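Local coordinates for HTH marR-type domain-containing protein (Streptococcus agalactiae serotype III, PDB 7DVR) that binds heme and acts as a heme sensor of the MarR family, probably regulating transcription by binding DNA through a winged helix-turn-helix, at residues 100-103 with 104-107. Residues are numbered along the deposited sequence; the frame is centred on the assembly and turned at random.
Sequences KQKA and TQFE
T104 meets the preceding turn twice. Its backbone N donates to K100 O at 3.0 Å, the regular i to i-4 bond of an alpha helix, while its hydroxyl folds back on the same helix: OG1 gives its proton to Q101 O at 2.8 Å. A chi1 of 52° turns OG1 back along the helix towards Q101 O, while CG2 lies near K100 O. The hydroxyl arrives well off the C=O direction, at 116° measured at the oxygen. Q105 N also donates to Q101 O, at 2.9 Å. Q101 O is thus gripped by two donors. The aliphatic part of Q105 lies against that same carbonyl, CG being 3.3 Å from Q101 O, and its side chain passes at a slant over that of K102, whose NZ hydrogen-bonds to D27 O. F106 N bonds to K102 O at 3.0 Å, with a weak second bond to A103 O. The F106 ring, CG anti to its own N (chi1 -169°), leaves this turn towards L31 and the bound heme. E107 N closes the run on A103 O at 3.2 Å. All of this belongs to helix 97-117, which follows strand 91-95 and carries the heme ligand H114 farther along; A103, T104 and E107 rest on helix 34-44 through V39, Y43 and M40.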
ATOM      1  N   LYS A 100       0.597   3.314 -32.460  1.00 36.69           N
ATOM      2  CA  LYS A 100       1.970   3.835 -32.616  1.00 37.38           C
ATOM      3  C   LYS A 100       2.103   5.284 -32.018  1.00 39.99           C
ATOM      4  O   LYS A 100       3.130   5.660 -31.337  1.00 41.92           O
ATOM      5  CB  LYS A 100       2.249   3.859 -34.106  1.00 39.94           C
ATOM      6  CG  LYS A 100       2.540   2.535 -34.764  1.00 39.78           C
ATOM      7  CD  LYS A 100       2.678   2.629 -36.245  1.00 40.09           C
ATOM      8  CE  LYS A 100       2.918   1.259 -36.835  1.00 40.81           C
ATOM      9  NZ  LYS A 100       3.373   1.234 -38.237  1.00 39.99           N
ATOM     10  N   GLN A 101       1.172   6.137 -32.344  1.00 42.40           N
ATOM     11  CA  GLN A 101       0.994   7.440 -31.630  1.00 43.86           C
ATOM     12  C   GLN A 101       0.988   7.243 -30.097  1.00 46.23           C
ATOM     13  O   GLN A 101       1.792   7.955 -29.361  1.00 48.63           O
ATOM     14  CB  GLN A 101      -0.336   8.057 -32.086  1.00 46.98           C
ATOM     15  CG  GLN A 101      -0.418   8.256 -33.590  1.00 50.49           C
ATOM     16  CD  GLN A 101      -0.922   9.616 -33.985  1.00 55.96           C
ATOM     17  OE1 GLN A 101      -1.869  10.125 -33.377  1.00 56.15           O
ATOM     18  NE2 GLN A 101      -0.294  10.204 -34.999  1.00 52.60           N
ATOM     19  N   LYS A 102       0.096   6.381 -29.590  1.00 42.08           N
ATOM     20  CA  LYS A 102       0.035   6.030 -28.173  1.00 44.77           C
ATOM     21  C   LYS A 102       1.399   5.624 -27.692  1.00 43.88           C
ATOM     22  O   LYS A 102       1.705   5.940 -26.582  1.00 43.41           O
ATOM     23  CB  LYS A 102      -0.931   4.896 -27.891  1.00 45.08           C
ATOM     24  CG  LYS A 102      -2.367   5.249 -28.073  1.00 46.86           C
ATOM     25  CD  LYS A 102      -2.803   6.341 -27.113  1.00 47.35           C
ATOM     26  CE  LYS A 102      -4.286   6.518 -27.182  1.00 49.10           C
ATOM     27  NZ  LYS A 102      -4.632   7.873 -26.692  1.00 50.99           N
ATOM     28  N   ALA A 103       2.156   4.787 -28.436  1.00 43.75           N
ATOM     29  CA  ALA A 103       3.497   4.363 -27.997  1.00 43.74           C
ATOM     30  C   ALA A 103       4.446   5.560 -27.808  1.00 44.78           C
ATOM     31  O   ALA A 103       5.223   5.565 -26.833  1.00 46.22           O
ATOM     32  CB  ALA A 103       4.079   3.412 -29.003  1.00 43.31           C
ATOM     33  N   THR A 104       4.499   6.498 -28.744  1.00 45.36           N
ATOM     34  CA  THR A 104       5.470   7.610 -28.662  1.00 46.64           C
ATOM     35  C   THR A 104       5.021   8.576 -27.528  1.00 45.76           C
ATOM     36  O   THR A 104       5.872   9.146 -26.829  1.00 47.47           O
ATOM     37  CB  THR A 104       5.573   8.268 -30.035  1.00 49.00           C
ATOM     38  OG1 THR A 104       4.244   8.590 -30.481  1.00 47.59           O
ATOM     39  CG2 THR A 104       6.277   7.370 -31.036  1.00 48.93           C
ATOM     40  N   GLN A 105       3.725   8.645 -27.299  1.00 43.11           N
ATOM     41  CA  GLN A 105       3.136   9.479 -26.222  1.00 44.54           C
ATOM     42  C   GLN A 105       3.474   8.839 -24.883  1.00 43.87           C
ATOM     43  O   GLN A 105       3.704   9.523 -23.919  1.00 39.97           O
ATOM     44  CB  GLN A 105       1.610   9.585 -26.353  1.00 46.95           C
ATOM     45  CG  GLN A 105       1.133  10.555 -27.419  1.00 48.96           C
ATOM     46  CD  GLN A 105      -0.340  10.421 -27.746  1.00 52.51           C
ATOM     47  OE1 GLN A 105      -1.157  10.070 -26.903  1.00 57.73           O
ATOM     48  NE2 GLN A 105      -0.693  10.794 -28.972  1.00 54.69           N
ATOM     49  N   PHE A 106       3.484   7.520 -24.811  1.00 41.36           N
ATOM     50  CA  PHE A 106       3.660   6.814 -23.524  1.00 42.04           C
ATOM     51  C   PHE A 106       5.092   6.993 -23.063  1.00 42.17           C
ATOM     52  O   PHE A 106       5.333   7.138 -21.855  1.00 41.62           O
ATOM     53  CB  PHE A 106       3.362   5.312 -23.646  1.00 43.01           C
ATOM     54  CG  PHE A 106       3.266   4.603 -22.316  1.00 45.10           C
ATOM     55  CD1 PHE A 106       2.303   4.954 -21.377  1.00 46.75           C
ATOM     56  CD2 PHE A 106       4.100   3.527 -22.022  1.00 46.93           C
ATOM     57  CE1 PHE A 106       2.199   4.275 -20.167  1.00 49.41           C
ATOM     58  CE2 PHE A 106       3.994   2.857 -20.816  1.00 48.12           C
ATOM     59  CZ  PHE A 106       3.043   3.220 -19.887  1.00 50.10           C
ATOM     60  N   GLU A 107       6.017   6.933 -24.010  1.00 44.21           N
ATOM     61  CA  GLU A 107       7.468   7.074 -23.709  1.00 49.56           C
ATOM     62  C   GLU A 107       7.745   8.451 -23.074  1.00 49.32           C
ATOM     63  O   GLU A 107       8.528   8.506 -22.095  1.00 50.12           O
ATOM     64  CB  GLU A 107       8.302   6.918 -24.980  1.00 53.71           C
ATOM     65  CG  GLU A 107       9.284   5.777 -24.961  1.00 59.67           C
ATOM     66  CD  GLU A 107      10.097   5.654 -26.249  1.00 63.59           C
ATOM     67  OE1 GLU A 107       9.612   6.116 -27.318  1.00 65.09           O
ATOM     68  OE2 GLU A 107      11.210   5.125 -26.182  1.00 67.79           O
TER